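Side-chain contacts in CBS domain-containing protein CBSX1, chloroplastic (Arabidopsis thaliana, PDB 4GQW), which probably regulates chloroplast thioredoxins through its paired CBS domains: residues F10-E15 against R134-R139; L17-P22 against E46-V51; G40-D45 against G126-I131. All coordinates share one frame; numbering follows the deposited sequence.

Contact 1 of 3, residues F10-E15 against R134-R139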
loop_
_atom_site.group_PDB
_atom_site.type_symbol
_atom_site.label_atom_id
_atom_site.label_comp_id
_atom_site.label_asym_id
_atom_site.label_seq_id
_atom_site.Cartn_x
_atom_site.Cartn_y
_atom_site.Cartn_z
ATOM N N PHE A 10 -11.925 -0.842 15.156
ATOM C CA PHE A 10 -11.441 -0.071 14.017
ATOM C C PHE A 10 -10.699 -0.894 12.970
ATOM O O PHE A 10 -10.207 -0.350 11.984
ATOM C CB PHE A 10 -10.572 1.088 14.503
ATOM C CG PHE A 10 -11.313 2.075 15.357
ATOM C CD1 PHE A 10 -12.077 3.073 14.776
ATOM C CD2 PHE A 10 -11.257 1.995 16.739
ATOM C CE1 PHE A 10 -12.763 3.978 15.556
ATOM C CE2 PHE A 10 -11.940 2.900 17.524
ATOM C CZ PHE A 10 -12.694 3.893 16.931
ATOM N N MET A 11 -10.631 -2.204 13.175
ATOM C CA MET A 11 -9.913 -3.077 12.251
ATOM C C MET A 11 -10.719 -3.321 10.987
ATOM O O MET A 11 -11.856 -2.872 10.868
ATOM C CB MET A 11 -9.619 -4.418 12.917
ATOM C CG MET A 11 -10.838 -5.301 13.036
ATOM S SD MET A 11 -10.503 -6.856 13.869
ATOM C CE MET A 11 -12.110 -7.624 13.745
ATOM N N THR A 12 -10.122 -4.035 10.040
ATOM C CA THR A 12 -10.849 -4.474 8.859
ATOM C C THR A 12 -11.483 -5.833 9.140
ATOM O O THR A 12 -10.790 -6.798 9.457
ATOM C CB THR A 12 -9.935 -4.567 7.622
ATOM O OG1 THR A 12 -9.255 -3.320 7.431
ATOM C CG2 THR A 12 -10.756 -4.885 6.382
ATOM N N LYS A 13 -12.806 -5.899 9.025
ATOM C CA LYS A 13 -13.563 -7.084 9.420
ATOM C C LYS A 13 -13.277 -8.295 8.532
ATOM O O LYS A 13 -12.769 -8.154 7.421
ATOM C CB LYS A 13 -15.063 -6.778 9.426
ATOM C CG LYS A 13 -15.414 -5.365 9.878
ATOM C CD LYS A 13 -14.952 -5.085 11.299
ATOM C CE LYS A 13 -15.237 -3.647 11.695
ATOM N NZ LYS A 13 -14.769 -3.353 13.077
ATOM N N LYS A 14 -13.625 -9.479 9.030
ATOM C CA LYS A 14 -13.306 -10.746 8.368
ATOM C C LYS A 14 -13.888 -10.897 6.966
ATOM O O LYS A 14 -13.187 -11.307 6.043
ATOM C CB LYS A 14 -13.762 -11.928 9.226
ATOM C CG LYS A 14 -13.570 -13.275 8.550
ATOM C CD LYS A 14 -14.075 -14.416 9.416
ATOM C CE LYS A 14 -13.964 -15.749 8.691
ATOM N NZ LYS A 14 -14.414 -16.886 9.540
ATOM N N GLU A 15 -15.171 -10.585 6.816
ATOM C CA GLU A 15 -15.847 -10.749 5.536
ATOM C C GLU A 15 -15.206 -9.858 4.482
ATOM O O GLU A 15 -15.102 -10.229 3.314
ATOM C CB GLU A 15 -17.328 -10.403 5.666
ATOM C CG GLU A 15 -17.953 -10.830 6.980
ATOM C CD GLU A 15 -18.699 -9.696 7.655
ATOM O OE1 GLU A 15 -18.537 -8.534 7.220
ATOM O OE2 GLU A 15 -19.451 -9.964 8.617
ATOM N N ARG A 134 -2.455 0.950 9.548
ATOM C CA ARG A 134 -2.076 2.294 9.948
ATOM C C ARG A 134 -3.187 3.268 9.586
ATOM O O ARG A 134 -3.498 4.195 10.340
ATOM C CB ARG A 134 -0.784 2.691 9.246
ATOM C CG ARG A 134 -0.226 4.013 9.698
ATOM C CD ARG A 134 1.149 4.225 9.117
ATOM N NE ARG A 134 2.110 3.260 9.641
ATOM C CZ ARG A 134 3.329 3.085 9.147
ATOM N NH1 ARG A 134 3.730 3.807 8.111
ATOM N NH2 ARG A 134 4.145 2.188 9.682
ATOM N N GLY A 135 -3.789 3.036 8.423
ATOM C CA GLY A 135 -4.902 3.840 7.963
ATOM C C GLY A 135 -6.096 3.699 8.878
ATOM O O GLY A 135 -6.848 4.650 9.072
ATOM N N ASN A 136 -6.273 2.507 9.439
ATOM C CA ASN A 136 -7.344 2.279 10.400
ATOM C C ASN A 136 -7.131 3.111 11.655
ATOM O O ASN A 136 -8.084 3.617 12.243
ATOM C CB ASN A 136 -7.444 0.798 10.767
ATOM C CG ASN A 136 -7.816 -0.067 9.590
ATOM O OD1 ASN A 136 -7.428 -1.231 9.509
ATOM N ND2 ASN A 136 -8.574 0.501 8.661
ATOM N N VAL A 137 -5.875 3.250 12.060
ATOM C CA VAL A 137 -5.537 4.037 13.237
ATOM C C VAL A 137 -5.769 5.512 12.966
ATOM O O VAL A 137 -6.336 6.219 13.802
ATOM C CB VAL A 137 -4.071 3.823 13.652
ATOM C CG1 VAL A 137 -3.693 4.778 14.769
ATOM C CG2 VAL A 137 -3.858 2.387 14.085
ATOM N N VAL A 138 -5.336 5.971 11.795
ATOM C CA VAL A 138 -5.538 7.359 11.407
ATOM C C VAL A 138 -7.024 7.689 11.356
ATOM O O VAL A 138 -7.459 8.723 11.865
ATOM C CB VAL A 138 -4.909 7.658 10.037
ATOM C CG1 VAL A 138 -5.187 9.094 9.631
ATOM C CG2 VAL A 138 -3.418 7.398 10.079
ATOM N N ARG A 139 -7.799 6.795 10.748
ATOM C CA ARG A 139 -9.244 6.953 10.674
ATOM C C ARG A 139 -9.855 6.995 12.062
ATOM O O ARG A 139 -10.746 7.801 12.331
ATOM C CB ARG A 139 -9.873 5.817 9.872
ATOM C CG ARG A 139 -11.376 5.719 10.054
ATOM C CD ARG A 139 -12.042 5.013 8.897
ATOM N NE ARG A 139 -11.542 3.654 8.727
ATOM C CZ ARG A 139 -11.370 3.071 7.546
ATOM N NH1 ARG A 139 -11.654 3.729 6.431
ATOM N NH2 ARG A 139 -10.913 1.831 7.476
#
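Phe10 and Asn136 bring the two backbones closest, with their CA atoms 5.9 Å apart where the N-terminal segment passes beside the first turns of helix 134-142. The side chain of Asn136 points from the helix toward 10-15 and meets main chain first: its CB lies 3.2 Å from Phe10 O, and its CG is 3.4 Å from Phe10 O. With CG beside the backbone N of Asn136 and opposite its carbonyl carbon (chi1 -64°), the amide extends past the Phe10 carbonyl to Thr12, whose side chain it crosses at about a right angle. Thr12 OG1 comes within 4.2 Å of Asn136 CG, and also makes a weak hydrogen bond to Ile131 O. Phe10 adds mainly its base, CB lying 4.2 Å from Asn136 O, while its ring packs on Leu104 and Gln143. Strand 12-13, at the start of the first CBS repeat, pairs antiparallel with strand 128-133 of the second, so the N-terminal segment crosses to the partner domain of the CBS pair and lies beside the helix that follows that strand. Replacing Asn136 by an alanine would probably open a gap beside Thr12, the CB contact with Phe10 O surviving but the amide that crosses the threonine being lost. The helix also borders the second subunit, where Val138 packs on Leu30 and Arg139 on Val34 of that neighbouring chain.

Contact 2 of 3, residues L17-P22 against E46-V51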
loop_
_atom_site.group_PDB
_atom_site.type_symbol
_atom_site.label_atom_id
_atom_site.label_comp_id
_atom_site.label_asym_id
_atom_site.label_seq_id
_atom_site.Cartn_x
_atom_site.Cartn_y
_atom_site.Cartn_z
ATOM N N LEU A 17 -12.197 -9.043 4.262
ATOM C CA LEU A 17 -10.798 -9.391 4.069
ATOM C C LEU A 17 -10.606 -10.161 2.773
ATOM O O LEU A 17 -11.515 -10.839 2.297
ATOM C CB LEU A 17 -10.278 -10.228 5.239
ATOM C CG LEU A 17 -10.035 -9.526 6.575
ATOM C CD1 LEU A 17 -9.479 -10.514 7.579
ATOM C CD2 LEU A 17 -9.088 -8.356 6.395
ATOM N N HIS A 18 -9.408 -10.050 2.212
ATOM C CA HIS A 18 -9.040 -10.816 1.031
ATOM C C HIS A 18 -7.838 -11.681 1.370
ATOM O O HIS A 18 -6.698 -11.220 1.329
ATOM C CB HIS A 18 -8.710 -9.885 -0.133
ATOM C CG HIS A 18 -9.841 -8.981 -0.519
ATOM N ND1 HIS A 18 -9.881 -7.649 -0.178
ATOM C CD2 HIS A 18 -10.977 -9.231 -1.212
ATOM C CE1 HIS A 18 -10.992 -7.110 -0.647
ATOM N NE2 HIS A 18 -11.676 -8.047 -1.278
ATOM N N VAL A 19 -8.097 -12.936 1.711
ATOM C CA VAL A 19 -7.041 -13.826 2.172
ATOM C C VAL A 19 -6.569 -14.783 1.091
ATOM O O VAL A 19 -7.025 -14.732 -0.048
ATOM C CB VAL A 19 -7.490 -14.648 3.391
ATOM C CG1 VAL A 19 -7.818 -13.728 4.554
ATOM C CG2 VAL A 19 -8.687 -15.517 3.031
ATOM N N VAL A 20 -5.654 -15.664 1.472
ATOM C CA VAL A 20 -5.067 -16.622 0.554
ATOM C C VAL A 20 -4.590 -17.825 1.366
ATOM O O VAL A 20 -4.242 -17.684 2.533
ATOM C CB VAL A 20 -3.915 -15.964 -0.251
ATOM C CG1 VAL A 20 -2.670 -16.829 -0.268
ATOM C CG2 VAL A 20 -4.373 -15.637 -1.664
ATOM N N LYS A 21 -4.613 -19.010 0.769
ATOM C CA LYS A 21 -4.178 -20.217 1.464
ATOM C C LYS A 21 -2.803 -20.634 0.953
ATOM O O LYS A 21 -2.381 -20.182 -0.103
ATOM C CB LYS A 21 -5.209 -21.327 1.264
ATOM C CG LYS A 21 -6.615 -20.847 1.567
ATOM C CD LYS A 21 -7.617 -21.972 1.714
ATOM C CE LYS A 21 -8.988 -21.394 2.012
ATOM N NZ LYS A 21 -10.015 -22.428 2.283
ATOM N N PRO A 22 -2.084 -21.481 1.709
ATOM C CA PRO A 22 -0.771 -21.920 1.222
ATOM C C PRO A 22 -0.878 -22.740 -0.061
ATOM O O PRO A 22 0.119 -22.929 -0.756
ATOM C CB PRO A 22 -0.255 -22.811 2.357
ATOM C CG PRO A 22 -1.012 -22.390 3.551
ATOM C CD PRO A 22 -2.362 -21.984 3.064
ATOM N N GLU A 46 -7.214 -24.153 6.339
ATOM C CA GLU A 46 -8.599 -24.486 6.036
ATOM C C GLU A 46 -9.503 -24.241 7.241
ATOM O O GLU A 46 -10.717 -24.089 7.103
ATOM C CB GLU A 46 -8.706 -25.938 5.567
ATOM C CG GLU A 46 -7.714 -26.318 4.471
ATOM C CD GLU A 46 -7.900 -25.523 3.197
ATOM O OE1 GLU A 46 -9.022 -25.034 2.951
ATOM O OE2 GLU A 46 -6.920 -25.385 2.435
ATOM N N ASP A 47 -8.896 -24.193 8.422
ATOM C CA ASP A 47 -9.627 -23.925 9.655
ATOM C C ASP A 47 -9.590 -22.436 9.990
ATOM O O ASP A 47 -9.845 -22.040 11.127
ATOM C CB ASP A 47 -9.050 -24.752 10.806
ATOM C CG ASP A 47 -9.160 -26.244 10.562
ATOM O OD1 ASP A 47 -8.178 -26.968 10.826
ATOM O OD2 ASP A 47 -10.232 -26.694 10.106
ATOM N N TRP A 48 -9.269 -21.625 8.984
ATOM C CA TRP A 48 -9.222 -20.168 9.111
ATOM C C TRP A 48 -8.259 -19.654 10.176
ATOM O O TRP A 48 -8.453 -18.573 10.731
ATOM C CB TRP A 48 -10.621 -19.591 9.334
ATOM C CG TRP A 48 -11.263 -19.112 8.079
ATOM C CD1 TRP A 48 -12.039 -19.837 7.226
ATOM C CD2 TRP A 48 -11.175 -17.796 7.525
ATOM N NE1 TRP A 48 -12.445 -19.053 6.174
ATOM C CE2 TRP A 48 -11.928 -17.795 6.335
ATOM C CE3 TRP A 48 -10.534 -16.619 7.918
ATOM C CZ2 TRP A 48 -12.058 -16.663 5.538
ATOM C CZ3 TRP A 48 -10.666 -15.498 7.127
ATOM C CH2 TRP A 48 -11.421 -15.527 5.952
ATOM N N LYS A 49 -7.215 -20.425 10.453
ATOM C CA LYS A 49 -6.182 -19.986 11.377
ATOM C C LYS A 49 -5.010 -19.381 10.613
ATOM O O LYS A 49 -4.543 -19.948 9.625
ATOM C CB LYS A 49 -5.711 -21.152 12.244
ATOM C CG LYS A 49 -6.794 -21.719 13.139
ATOM C CD LYS A 49 -6.257 -22.813 14.045
ATOM C CE LYS A 49 -7.345 -23.326 14.976
ATOM N NZ LYS A 49 -6.887 -24.440 15.846
ATOM N N LEU A 50 -4.549 -18.223 11.073
ATOM C CA LEU A 50 -3.460 -17.507 10.423
ATOM C C LEU A 50 -2.205 -18.367 10.358
ATOM O O LEU A 50 -1.753 -18.901 11.369
ATOM C CB LEU A 50 -3.161 -16.208 11.170
ATOM C CG LEU A 50 -2.139 -15.271 10.527
ATOM C CD1 LEU A 50 -2.735 -14.603 9.305
ATOM C CD2 LEU A 50 -1.666 -14.233 11.530
ATOM N N VAL A 51 -1.646 -18.508 9.162
ATOM C CA VAL A 51 -0.471 -19.348 8.995
ATOM C C VAL A 51 0.697 -18.561 8.406
ATOM O O VAL A 51 1.836 -19.023 8.420
ATOM C CB VAL A 51 -0.786 -20.606 8.152
ATOM C CG1 VAL A 51 -0.844 -20.270 6.676
ATOM C CG2 VAL A 51 0.241 -21.693 8.412
#
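Lys21 and Glu46 both set CG beside their own backbone N, opposite the carbonyl carbon, but Lys21 then runs out extended whereas Glu46 bends at chi2 (-62°), turning its carboxylate back to the lysine. The pair lies at the surface of the first CBS domain, where the segment leading to helix 26-35 passes the hairpin turn between antiparallel strands 40-44 and 50-55. The two side chains cross at about a right angle, and a salt bridge closes the crossing: Lys21 NZ donates a hydrogen bond of 2.9 Å to Glu46 OE1. Further back, Lys21 CD lies 3.6 Å from both OE1 and OE2 of Glu46, so the aliphatic chain also lies against the oxygen end of the carboxylate, tilted out of its plane. The turn itself is gripped by Asp45 OD2, which accepts a hydrogen bond from Lys49 N and a weak one from Asp47 N. Trp48 reaches back from this turn until its CH2 is 4.0 Å from Val19 CG2, the methyl approaching the indole obliquely; the same ring makes a cation-pi contact with Lys14. Beyond the salt bridge, Pro22 CG and Val51 CG1 meet head-on at 3.8 Å. Lys21 NZ approaches Glu46 OE1 from the syn side, 34° out of the carboxylate plane.

Contact 3 of 3, residues G40-D45 against G126-I131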
loop_
_atom_site.group_PDB
_atom_site.type_symbol
_atom_site.label_atom_id
_atom_site.label_comp_id
_atom_site.label_asym_id
_atom_site.label_seq_id
_atom_site.Cartn_x
_atom_site.Cartn_y
_atom_site.Cartn_z
ATOM N N GLY A 40 -0.707 -7.231 -0.600
ATOM C CA GLY A 40 -0.499 -8.516 0.041
ATOM C C GLY A 40 -1.706 -9.011 0.809
ATOM O O GLY A 40 -2.688 -8.290 0.974
ATOM N N PHE A 41 -1.632 -10.252 1.276
ATOM C CA PHE A 41 -2.682 -10.825 2.106
ATOM C C PHE A 41 -2.109 -11.605 3.272
ATOM O O PHE A 41 -0.935 -11.982 3.268
ATOM C CB PHE A 41 -3.575 -11.790 1.319
ATOM C CG PHE A 41 -3.357 -11.774 -0.156
ATOM C CD1 PHE A 41 -4.224 -11.081 -0.978
ATOM C CD2 PHE A 41 -2.316 -12.487 -0.727
ATOM C CE1 PHE A 41 -4.048 -11.078 -2.337
ATOM C CE2 PHE A 41 -2.131 -12.483 -2.087
ATOM C CZ PHE A 41 -3.000 -11.781 -2.892
ATOM N N PRO A 42 -2.949 -11.856 4.282
ATOM C CA PRO A 42 -2.641 -12.867 5.288
ATOM C C PRO A 42 -2.928 -14.248 4.728
ATOM O O PRO A 42 -3.811 -14.404 3.887
ATOM C CB PRO A 42 -3.623 -12.544 6.414
ATOM C CG PRO A 42 -4.768 -11.915 5.722
ATOM C CD PRO A 42 -4.167 -11.101 4.621
ATOM N N VAL A 43 -2.174 -15.236 5.185
ATOM C CA VAL A 43 -2.348 -16.601 4.730
ATOM C C VAL A 43 -2.916 -17.456 5.850
ATOM O O VAL A 43 -2.341 -17.534 6.942
ATOM C CB VAL A 43 -1.027 -17.208 4.248
ATOM C CG1 VAL A 43 -1.287 -18.506 3.505
ATOM C CG2 VAL A 43 -0.303 -16.226 3.353
ATOM N N ILE A 44 -4.054 -18.082 5.570
ATOM C CA ILE A 44 -4.737 -18.935 6.528
ATOM C C ILE A 44 -4.785 -20.370 6.037
ATOM O O ILE A 44 -4.593 -20.642 4.853
ATOM C CB ILE A 44 -6.192 -18.499 6.722
ATOM C CG1 ILE A 44 -6.945 -18.614 5.394
ATOM C CG2 ILE A 44 -6.254 -17.087 7.265
ATOM C CD1 ILE A 44 -8.418 -18.337 5.491
ATOM N N ASP A 45 -5.062 -21.289 6.956
ATOM C CA ASP A 45 -5.305 -22.671 6.583
ATOM C C ASP A 45 -6.793 -22.896 6.334
ATOM O O ASP A 45 -7.547 -21.944 6.137
ATOM C CB ASP A 45 -4.744 -23.649 7.626
ATOM C CG ASP A 45 -5.364 -23.479 9.002
ATOM O OD1 ASP A 45 -4.903 -24.172 9.934
ATOM O OD2 ASP A 45 -6.299 -22.670 9.168
ATOM N N GLY A 126 -6.961 -18.525 17.794
ATOM C CA GLY A 126 -5.937 -18.378 16.777
ATOM C C GLY A 126 -6.516 -18.141 15.398
ATOM O O GLY A 126 -5.784 -18.048 14.414
ATOM N N LYS A 127 -7.840 -18.044 15.330
ATOM C CA LYS A 127 -8.535 -17.797 14.075
ATOM C C LYS A 127 -8.346 -16.355 13.635
ATOM O O LYS A 127 -8.543 -15.435 14.421
ATOM C CB LYS A 127 -10.032 -18.074 14.232
ATOM C CG LYS A 127 -10.504 -19.394 13.645
ATOM C CD LYS A 127 -12.001 -19.347 13.357
ATOM C CE LYS A 127 -12.461 -20.543 12.544
ATOM N NZ LYS A 127 -13.867 -20.388 12.079
ATOM N N LEU A 128 -7.977 -16.158 12.375
ATOM C CA LEU A 128 -7.857 -14.813 11.835
ATOM C C LEU A 128 -9.239 -14.184 11.745
ATOM O O LEU A 128 -10.121 -14.699 11.057
ATOM C CB LEU A 128 -7.213 -14.841 10.451
ATOM C CG LEU A 128 -7.092 -13.480 9.767
ATOM C CD1 LEU A 128 -6.074 -12.606 10.486
ATOM C CD2 LEU A 128 -6.716 -13.650 8.306
ATOM N N VAL A 129 -9.430 -13.071 12.444
ATOM C CA VAL A 129 -10.735 -12.426 12.466
ATOM C C VAL A 129 -10.707 -11.008 11.908
ATOM O O VAL A 129 -11.752 -10.377 11.764
ATOM C CB VAL A 129 -11.348 -12.407 13.882
ATOM C CG1 VAL A 129 -11.734 -13.817 14.313
ATOM C CG2 VAL A 129 -10.382 -11.780 14.876
ATOM N N GLY A 130 -9.517 -10.504 11.594
ATOM C CA GLY A 130 -9.422 -9.183 10.999
ATOM C C GLY A 130 -8.015 -8.713 10.696
ATOM O O GLY A 130 -7.058 -9.475 10.804
ATOM N N ILE A 131 -7.899 -7.447 10.300
ATOM C CA ILE A 131 -6.607 -6.806 10.071
ATOM C C ILE A 131 -6.672 -5.335 10.470
ATOM O O ILE A 131 -7.525 -4.591 9.987
ATOM C CB ILE A 131 -6.188 -6.864 8.588
ATOM C CG1 ILE A 131 -5.816 -8.291 8.178
ATOM C CG2 ILE A 131 -5.009 -5.949 8.337
ATOM C CD1 ILE A 131 -5.339 -8.394 6.756
#
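One methyl of Leu128, CD2, fits against both Pro42 and Ile44, and the leucine side chain crosses each of them at about a right angle. Its CG stands opposite the backbone N (chi1 178°), which carries the branched end across to the facing strand. There CD2 of Leu128 lies 3.7 Å from Pro42 CG and 3.8 Å from Pro42 CB, touching one side of the pyrrolidine ring. The same Leu128 CD2 is 3.6 Å from Ile44 CG2, and that isoleucine methyl also approaches the leucine stem, with Leu128 CB 4.0 Å from Ile44 CG2. Ile131 takes the other part of the proline: it crosses the ring obliquely, its extended end (chi2 -177°) placing CD1 3.6 Å from Pro42 CD and 3.7 Å from Pro42 CG. Pro42 is thus shared by two side chains, Leu128 at CB and CG and Ile131 at CG and CD. Strands 40-44 and 128-131 run nearly antiparallel, at 167°, but their axes stay 9.5 Å apart and no hydrogen bond joins them. They belong to different sheets, strand 40-44 coming from the first CBS repeat and strand 128-133 from the second, and the sheets face one another through side chains in the interior of the CBS pair. A classic beta bulge at Val129 and Gly130, opposite strand 118-122, adds a residue to the usual alternation, and Leu128 and Ile131, three positions apart, both point toward strand 40-44. Val19 and Leu50 add to the same apolar layer, each touching Pro42 and Leu128, while on the reverse of strand 40-44 the ring of Phe41 packs against helix 26-35 at Ala29, Leu32 and Leu33.

In the fold
Contact 3 is the buried one, purely apolar, between two sheets, joining a strand of each CBS repeat. Contact 2 lies at the surface, its centre about 5 Å from that of contact 3, and stays within the first domain; it adds a salt bridge to its apolar touches. The two share the antiparallel sheet of strands 40-44 and 50-55, and Trp48 O lies 3.0 Å from Leu128 N in a probable backbone hydrogen bond between them. Contact 1, partly buried, also joins the two domains, but through main-chain carbonyl and polar side chains. It connects to contact 3 along strand 128-133, which continues into helix 134-142 and pairs with strand 12-13.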